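Long-range contact in carbon monoxide dehydrogenase (Thermococcus sp. AM4, PDB 6T7J), which probably catalyses the reversible oxidation of carbon monoxide to carbon dioxide, passing the electrons on through iron-sulfur clusters to ferredoxin: residues Gly187-Cys200 with Leu217-Gly230. Numbering follows the deposited sequence.
Sequences GVLPRAIDREVCEC and LHGIRTSLADGWSG
Arg191 and Arg221 each bend at the third side-chain torsion, in opposite senses (chi3 -67° and 62°), bends that bring their guanidinium groups flat on one another, centres 3.8 Å apart and planes nearly parallel. The pair belongs to a four-residue salt-bridge network within an antiparallel helix pair of the Prismane/CO dehydrogenase family, where the loop 187-192 and helix 193-200 pack on helix 217-230. The like charges are probably offset by the carboxylates of Glu196 and Glu199, which meet the Arg191 guanidinium at its edge. Glu196, folded back at chi2, is gripped side-on: Arg191 NE reaches Glu196 OE2 at that oxygen's syn lone pair, the oxygen lying nearly in the guanidinium plane, while NH1 turns to OE1. Glu196 OE1 also lies 3.4 Å from Arg221 NE, but well out of that guanidinium plane, an attraction of charges with no N-H pointing at it. The backbone N of Arg191 donates to Glu196 OE2, at 2.9 Å, tying the loop to the first helical turns. Glu199, long and extended, brings OE2 to within 2.7 Å of Arg191 NH1 and sends OE1 toward Arg221 NH2; that oxygen also pairs with Arg203. An alanine in place of Arg191 would probably cost Glu196 its side-on grip and Glu199 OE2 its short bond, and leave Arg221 less firmly held without its stacking partner.

Glu196 also acts as a knob among His218, Arg221, Thr222 and Ala225, the small alanine making room for its CG. Away from the charges, Val188 lays CG2 against Ile220 CG2 at 3.7 Å, and the rigid ring of Pro190 presses CB on Ala225 CB. Side chains of Cys200 and Thr222 also touch helix 81-115. His218 gives a weak hydrogen bond from NE2 to Glu196 OE1 (3.3 Å, 127°), while Glu199 CG rests over one face of the imidazole.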
ATOM      1  N   GLY A 187     -11.589  18.974   1.211  1.00 50.75           N
ATOM      2  CA  GLY A 187     -10.159  18.797   1.051  1.00 48.44           C
ATOM      3  C   GLY A 187      -9.744  17.399   0.656  1.00 50.70           C
ATOM      4  O   GLY A 187      -8.673  16.939   1.064  1.00 51.48           O
ATOM      5  N   VAL A 188     -10.562  16.708  -0.137  1.00 46.42           N
ATOM      6  CA  VAL A 188     -10.307  15.326  -0.518  1.00 44.97           C
ATOM      7  C   VAL A 188     -10.066  15.189  -2.021  1.00 48.42           C
ATOM      8  O   VAL A 188     -10.151  14.091  -2.565  1.00 46.24           O
ATOM      9  CB  VAL A 188     -11.453  14.406  -0.055  1.00 45.97           C
ATOM     10  CG1 VAL A 188     -11.629  14.486   1.455  1.00 45.05           C
ATOM     11  CG2 VAL A 188     -12.748  14.771  -0.769  1.00 45.87           C
ATOM     12  N   LEU A 189      -9.774  16.291  -2.702  1.00 44.10           N
ATOM     13  CA  LEU A 189      -9.515  16.240  -4.134  1.00 43.41           C
ATOM     14  C   LEU A 189      -8.255  15.425  -4.400  1.00 45.35           C
ATOM     15  O   LEU A 189      -7.183  15.766  -3.873  1.00 42.82           O
ATOM     16  CB  LEU A 189      -9.369  17.646  -4.710  1.00 42.64           C
ATOM     17  CG  LEU A 189     -10.669  18.422  -4.944  1.00 48.77           C
ATOM     18  CD1 LEU A 189     -10.378  19.865  -5.319  1.00 43.55           C
ATOM     19  CD2 LEU A 189     -11.515  17.748  -6.012  1.00 48.37           C
ATOM     20  N   PRO A 190      -8.328  14.354  -5.185  1.00 43.23           N
ATOM     21  CA  PRO A 190      -7.132  13.553  -5.455  1.00 40.82           C
ATOM     22  C   PRO A 190      -6.198  14.249  -6.433  1.00 43.15           C
ATOM     23  O   PRO A 190      -6.629  14.947  -7.353  1.00 47.97           O
ATOM     24  CB  PRO A 190      -7.699  12.261  -6.050  1.00 41.77           C
ATOM     25  CG  PRO A 190      -8.983  12.679  -6.682  1.00 45.12           C
ATOM     26  CD  PRO A 190      -9.530  13.804  -5.839  1.00 45.87           C
ATOM     27  N   ARG A 191      -4.899  14.038  -6.226  1.00 45.97           N
ATOM     28  CA  ARG A 191      -3.857  14.710  -6.992  1.00 43.10           C
ATOM     29  C   ARG A 191      -3.156  13.793  -7.983  1.00 45.21           C
ATOM     30  O   ARG A 191      -3.060  14.120  -9.169  1.00 51.52           O
ATOM     31  CB  ARG A 191      -2.834  15.329  -6.029  1.00 46.33           C
ATOM     32  CG  ARG A 191      -3.463  16.232  -4.976  1.00 45.75           C
ATOM     33  CD  ARG A 191      -2.648  16.253  -3.694  1.00 47.17           C
ATOM     34  NE  ARG A 191      -2.658  14.959  -3.021  1.00 45.32           N
ATOM     35  CZ  ARG A 191      -2.097  14.725  -1.839  1.00 46.06           C
ATOM     36  NH1 ARG A 191      -2.154  13.513  -1.305  1.00 47.51           N
ATOM     37  NH2 ARG A 191      -1.475  15.701  -1.191  1.00 48.70           N
ATOM     38  N   ALA A 192      -2.651  12.650  -7.523  1.00 46.43           N
ATOM     39  CA  ALA A 192      -2.074  11.639  -8.399  1.00 45.07           C
ATOM     40  C   ALA A 192      -2.318  10.279  -7.761  1.00 42.76           C
ATOM     41  O   ALA A 192      -2.102  10.115  -6.557  1.00 46.40           O
ATOM     42  CB  ALA A 192      -0.577  11.876  -8.623  1.00 47.64           C
ATOM     43  N   ILE A 193      -2.752   9.312  -8.571  1.00 48.22           N
ATOM     44  CA  ILE A 193      -3.332   8.079  -8.035  1.00 45.69           C
ATOM     45  C   ILE A 193      -2.312   7.312  -7.202  1.00 44.96           C
ATOM     46  O   ILE A 193      -2.545   7.001  -6.022  1.00 44.73           O
ATOM     47  CB  ILE A 193      -3.884   7.207  -9.176  1.00 46.50           C
ATOM     48  CG1 ILE A 193      -4.687   8.048 -10.168  1.00 45.49           C
ATOM     49  CG2 ILE A 193      -4.747   6.125  -8.603  1.00 44.34           C
ATOM     50  CD1 ILE A 193      -5.156   7.266 -11.389  1.00 46.95           C
ATOM     51  N   ASP A 194      -1.177   6.966  -7.818  1.00 45.94           N
ATOM     52  CA  ASP A 194      -0.138   6.229  -7.107  1.00 44.92           C
ATOM     53  C   ASP A 194       0.313   6.974  -5.860  1.00 44.30           C
ATOM     54  O   ASP A 194       0.621   6.345  -4.840  1.00 45.43           O
ATOM     55  CB  ASP A 194       1.049   5.967  -8.034  1.00 44.26           C
ATOM     56  CG  ASP A 194       0.692   5.059  -9.200  1.00 51.55           C
ATOM     57  OD1 ASP A 194      -0.428   4.506  -9.208  1.00 47.43           O
ATOM     58  OD2 ASP A 194       1.534   4.898 -10.111  1.00 59.54           O
ATOM     59  N   ARG A 195       0.325   8.309  -5.909  1.00 42.29           N
ATOM     60  CA  ARG A 195       0.647   9.080  -4.714  1.00 44.51           C
ATOM     61  C   ARG A 195      -0.398   8.874  -3.624  1.00 48.19           C
ATOM     62  O   ARG A 195      -0.055   8.788  -2.443  1.00 48.27           O
ATOM     63  CB  ARG A 195       0.777  10.566  -5.043  1.00 41.90           C
ATOM     64  CG  ARG A 195       1.065  11.410  -3.809  1.00 38.14           C
ATOM     65  CD  ARG A 195       0.807  12.883  -4.031  1.00 43.65           C
ATOM     66  NE  ARG A 195       1.176  13.663  -2.851  1.00 50.27           N
ATOM     67  CZ  ARG A 195       1.321  14.983  -2.843  1.00 51.20           C
ATOM     68  NH1 ARG A 195       1.659  15.607  -1.723  1.00 55.05           N
ATOM     69  NH2 ARG A 195       1.126  15.680  -3.956  1.00 55.10           N
ATOM     70  N   GLU A 196      -1.678   8.795  -3.996  1.00 42.13           N
ATOM     71  CA  GLU A 196      -2.712   8.568  -2.988  1.00 48.81           C
ATOM     72  C   GLU A 196      -2.549   7.201  -2.332  1.00 46.76           C
ATOM     73  O   GLU A 196      -2.639   7.076  -1.101  1.00 45.04           O
ATOM     74  CB  GLU A 196      -4.104   8.706  -3.610  1.00 47.31           C
ATOM     75  CG  GLU A 196      -4.346  10.006  -4.374  1.00 44.29           C
ATOM     76  CD  GLU A 196      -4.111  11.249  -3.534  1.00 42.32           C
ATOM     77  OE1 GLU A 196      -4.254  11.178  -2.296  1.00 45.19           O
ATOM     78  OE2 GLU A 196      -3.786  12.307  -4.115  1.00 41.00           O
ATOM     79  N   VAL A 197      -2.298   6.165  -3.140  1.00 43.64           N
ATOM     80  CA  VAL A 197      -2.075   4.828  -2.584  1.00 40.99           C
ATOM     81  C   VAL A 197      -0.875   4.838  -1.638  1.00 47.32           C
ATOM     82  O   VAL A 197      -0.936   4.327  -0.507  1.00 46.95           O
ATOM     83  CB  VAL A 197      -1.891   3.799  -3.715  1.00 43.86           C
ATOM     84  CG1 VAL A 197      -1.227   2.531  -3.185  1.00 44.11           C
ATOM     85  CG2 VAL A 197      -3.229   3.471  -4.363  1.00 40.22           C
ATOM     86  N   CYS A 198       0.233   5.433  -2.088  1.00 44.31           N
ATOM     87  CA  CYS A 198       1.446   5.445  -1.279  1.00 39.23           C
ATOM     88  C   CYS A 198       1.253   6.256  -0.002  1.00 48.05           C
ATOM     89  O   CYS A 198       1.791   5.901   1.053  1.00 41.68           O
ATOM     90  CB  CYS A 198       2.608   5.983  -2.113  1.00 43.65           C
ATOM     91  SG  CYS A 198       4.022   6.577  -1.182  1.00 51.14           S
ATOM     92  N   GLU A 199       0.467   7.337  -0.068  1.00 48.46           N
ATOM     93  CA  GLU A 199       0.205   8.123   1.132  1.00 43.08           C
ATOM     94  C   GLU A 199      -0.662   7.358   2.118  1.00 46.02           C
ATOM     95  O   GLU A 199      -0.506   7.529   3.330  1.00 43.24           O
ATOM     96  CB  GLU A 199      -0.454   9.460   0.787  1.00 44.26           C
ATOM     97  CG  GLU A 199      -0.876  10.257   2.028  1.00 44.44           C
ATOM     98  CD  GLU A 199      -1.146  11.721   1.746  1.00 46.72           C
ATOM     99  OE1 GLU A 199      -1.728  12.394   2.624  1.00 45.27           O
ATOM    100  OE2 GLU A 199      -0.775  12.201   0.654  1.00 48.90           O
ATOM    101  N   CYS A 200      -1.586   6.523   1.640  1.00 43.34           N
ATOM    102  CA  CYS A 200      -2.300   5.669   2.586  1.00 46.65           C
ATOM    103  C   CYS A 200      -1.330   4.699   3.254  1.00 44.20           C
ATOM    104  O   CYS A 200      -1.351   4.527   4.477  1.00 45.57           O
ATOM    105  CB  CYS A 200      -3.438   4.906   1.902  1.00 46.99           C
ATOM    106  SG  CYS A 200      -4.810   5.878   1.249  1.00 50.88           S
ATOM    107  N   LEU A 217     -10.683  10.474   5.721  1.00 45.84           N
ATOM    108  CA  LEU A 217     -10.776  11.503   4.691  1.00 42.31           C
ATOM    109  C   LEU A 217      -9.758  11.262   3.583  1.00 41.40           C
ATOM    110  O   LEU A 217     -10.061  11.443   2.395  1.00 39.12           O
ATOM    111  CB  LEU A 217     -10.585  12.889   5.309  1.00 40.31           C
ATOM    112  CG  LEU A 217     -11.771  13.462   6.083  1.00 42.93           C
ATOM    113  CD1 LEU A 217     -11.390  14.762   6.771  1.00 38.30           C
ATOM    114  CD2 LEU A 217     -12.969  13.663   5.168  1.00 44.39           C
ATOM    115  N   HIS A 218      -8.546  10.835   3.944  1.00 35.83           N
ATOM    116  CA  HIS A 218      -7.604  10.462   2.896  1.00 43.12           C
ATOM    117  C   HIS A 218      -8.048   9.196   2.175  1.00 43.38           C
ATOM    118  O   HIS A 218      -7.777   9.039   0.981  1.00 38.71           O
ATOM    119  CB  HIS A 218      -6.197  10.275   3.450  1.00 35.53           C
ATOM    120  CG  HIS A 218      -5.191   9.941   2.393  1.00 43.82           C
ATOM    121  ND1 HIS A 218      -4.594   8.704   2.297  1.00 47.88           N
ATOM    122  CD2 HIS A 218      -4.709  10.674   1.362  1.00 38.34           C
ATOM    123  CE1 HIS A 218      -3.766   8.701   1.267  1.00 47.12           C
ATOM    124  NE2 HIS A 218      -3.825   9.879   0.678  1.00 48.19           N
ATOM    125  N   GLY A 219      -8.716   8.281   2.880  1.00 41.66           N
ATOM    126  CA  GLY A 219      -9.331   7.155   2.196  1.00 38.37           C
ATOM    127  C   GLY A 219     -10.351   7.602   1.169  1.00 44.77           C
ATOM    128  O   GLY A 219     -10.439   7.037   0.075  1.00 43.31           O
ATOM    129  N   ILE A 220     -11.134   8.626   1.509  1.00 40.15           N
ATOM    130  CA  ILE A 220     -12.078   9.204   0.556  1.00 44.01           C
ATOM    131  C   ILE A 220     -11.332   9.761  -0.653  1.00 43.72           C
ATOM    132  O   ILE A 220     -11.723   9.537  -1.806  1.00 46.42           O
ATOM    133  CB  ILE A 220     -12.934  10.284   1.245  1.00 41.41           C
ATOM    134  CG1 ILE A 220     -14.082   9.633   2.023  1.00 40.24           C
ATOM    135  CG2 ILE A 220     -13.468  11.283   0.226  1.00 37.23           C
ATOM    136  CD1 ILE A 220     -14.645  10.500   3.123  1.00 42.00           C
ATOM    137  N   ARG A 221     -10.242  10.493  -0.401  1.00 41.29           N
ATOM    138  CA  ARG A 221      -9.447  11.050  -1.496  1.00 42.17           C
ATOM    139  C   ARG A 221      -8.897   9.952  -2.405  1.00 39.61           C
ATOM    140  O   ARG A 221      -8.920  10.078  -3.636  1.00 43.26           O
ATOM    141  CB  ARG A 221      -8.306  11.901  -0.933  1.00 43.73           C
ATOM    142  CG  ARG A 221      -7.309  12.385  -1.981  1.00 45.15           C
ATOM    143  CD  ARG A 221      -6.585  13.651  -1.531  1.00 40.98           C
ATOM    144  NE  ARG A 221      -5.798  13.442  -0.318  1.00 42.30           N
ATOM    145  CZ  ARG A 221      -5.159  14.407   0.336  1.00 47.54           C
ATOM    146  NH1 ARG A 221      -5.211  15.658  -0.104  1.00 45.58           N
ATOM    147  NH2 ARG A 221      -4.467  14.122   1.432  1.00 40.88           N
ATOM    148  N   THR A 222      -8.410   8.860  -1.814  1.00 40.20           N
ATOM    149  CA  THR A 222      -7.853   7.763  -2.603  1.00 40.44           C
ATOM    150  C   THR A 222      -8.937   7.048  -3.403  1.00 43.29           C
ATOM    151  O   THR A 222      -8.734   6.701  -4.576  1.00 47.33           O
ATOM    152  CB  THR A 222      -7.126   6.780  -1.683  1.00 41.85           C
ATOM    153  OG1 THR A 222      -6.124   7.479  -0.931  1.00 40.06           O
ATOM    154  CG2 THR A 222      -6.467   5.672  -2.491  1.00 38.23           C
ATOM    155  N   SER A 223     -10.096   6.816  -2.784  1.00 46.93           N
ATOM    156  CA  SER A 223     -11.214   6.224  -3.509  1.00 42.38           C
ATOM    157  C   SER A 223     -11.632   7.105  -4.678  1.00 37.68           C
ATOM    158  O   SER A 223     -12.000   6.600  -5.745  1.00 38.42           O
ATOM    159  CB  SER A 223     -12.389   5.998  -2.562  1.00 41.23           C
ATOM    160  OG  SER A 223     -13.080   7.213  -2.325  1.00 41.94           O
ATOM    161  N   LEU A 224     -11.582   8.426  -4.498  1.00 43.40           N
ATOM    162  CA  LEU A 224     -11.910   9.326  -5.600  1.00 41.98           C
ATOM    163  C   LEU A 224     -10.868   9.239  -6.706  1.00 45.18           C
ATOM    164  O   LEU A 224     -11.211   9.278  -7.894  1.00 43.79           O
ATOM    165  CB  LEU A 224     -12.043  10.759  -5.089  1.00 41.48           C
ATOM    166  CG  LEU A 224     -13.291  11.037  -4.250  1.00 44.45           C
ATOM    167  CD1 LEU A 224     -13.330  12.492  -3.796  1.00 38.46           C
ATOM    168  CD2 LEU A 224     -14.547  10.672  -5.025  1.00 40.68           C
ATOM    169  N   ALA A 225      -9.588   9.124  -6.335  1.00 37.02           N
ATOM    170  CA  ALA A 225      -8.554   8.870  -7.336  1.00 40.64           C
ATOM    171  C   ALA A 225      -8.836   7.591  -8.115  1.00 43.50           C
ATOM    172  O   ALA A 225      -8.518   7.503  -9.305  1.00 43.45           O
ATOM    173  CB  ALA A 225      -7.177   8.793  -6.675  1.00 38.71           C
ATOM    174  N   ASP A 226      -9.422   6.588  -7.459  1.00 41.49           N
ATOM    175  CA  ASP A 226      -9.806   5.370  -8.170  1.00 38.91           C
ATOM    176  C   ASP A 226     -10.977   5.629  -9.115  1.00 47.59           C
ATOM    177  O   ASP A 226     -10.855   5.478 -10.336  1.00 43.50           O
ATOM    178  CB  ASP A 226     -10.155   4.262  -7.170  1.00 42.00           C
ATOM    179  CG  ASP A 226     -10.575   2.955  -7.849  1.00 45.66           C
ATOM    180  OD1 ASP A 226     -10.542   2.865  -9.096  1.00 41.71           O
ATOM    181  OD2 ASP A 226     -10.937   2.002  -7.124  1.00 45.48           O
ATOM    182  N   GLY A 227     -12.127   6.020  -8.561  1.00 46.19           N
ATOM    183  CA  GLY A 227     -13.364   5.975  -9.326  1.00 42.27           C
ATOM    184  C   GLY A 227     -13.415   6.992 -10.449  1.00 45.02           C
ATOM    185  O   GLY A 227     -13.790   6.666 -11.578  1.00 46.80           O
ATOM    186  N   TRP A 228     -13.047   8.235 -10.156  1.00 45.76           N
ATOM    187  CA  TRP A 228     -13.166   9.322 -11.117  1.00 47.96           C
ATOM    188  C   TRP A 228     -11.918   9.505 -11.976  1.00 52.03           C
ATOM    189  O   TRP A 228     -11.825  10.497 -12.707  1.00 53.36           O
ATOM    190  CB  TRP A 228     -13.495  10.626 -10.387  1.00 44.87           C
ATOM    191  CG  TRP A 228     -14.936  10.724  -9.991  1.00 55.29           C
ATOM    192  CD1 TRP A 228     -15.464  10.494  -8.755  1.00 51.93           C
ATOM    193  CD2 TRP A 228     -16.037  11.066 -10.841  1.00 56.42           C
ATOM    194  NE1 TRP A 228     -16.826  10.676  -8.780  1.00 52.13           N
ATOM    195  CE2 TRP A 228     -17.202  11.028 -10.051  1.00 55.55           C
ATOM    196  CE3 TRP A 228     -16.150  11.407 -12.192  1.00 54.30           C
ATOM    197  CZ2 TRP A 228     -18.465  11.315 -10.566  1.00 52.69           C
ATOM    198  CZ3 TRP A 228     -17.405  11.689 -12.704  1.00 52.58           C
ATOM    199  CH2 TRP A 228     -18.545  11.643 -11.892  1.00 49.80           C
ATOM    200  N   SER A 229     -10.967   8.575 -11.916  1.00 44.87           N
ATOM    201  CA  SER A 229      -9.757   8.699 -12.719  1.00 46.52           C
ATOM    202  C   SER A 229      -9.271   7.340 -13.202  1.00 45.06           C
ATOM    203  O   SER A 229      -9.392   7.023 -14.390  1.00 45.18           O
ATOM    204  CB  SER A 229      -8.658   9.405 -11.925  1.00 46.13           C
ATOM    205  OG  SER A 229      -7.473   9.522 -12.691  1.00 52.61           O
ATOM    206  N   GLY A 230      -8.723   6.532 -12.294  1.00 44.90           N
ATOM    207  CA  GLY A 230      -8.170   5.236 -12.646  1.00 43.71           C
ATOM    208  C   GLY A 230      -9.164   4.292 -13.291  1.00 42.90           C
ATOM    209  O   GLY A 230      -8.975   3.865 -14.433  1.00 45.83           O
TER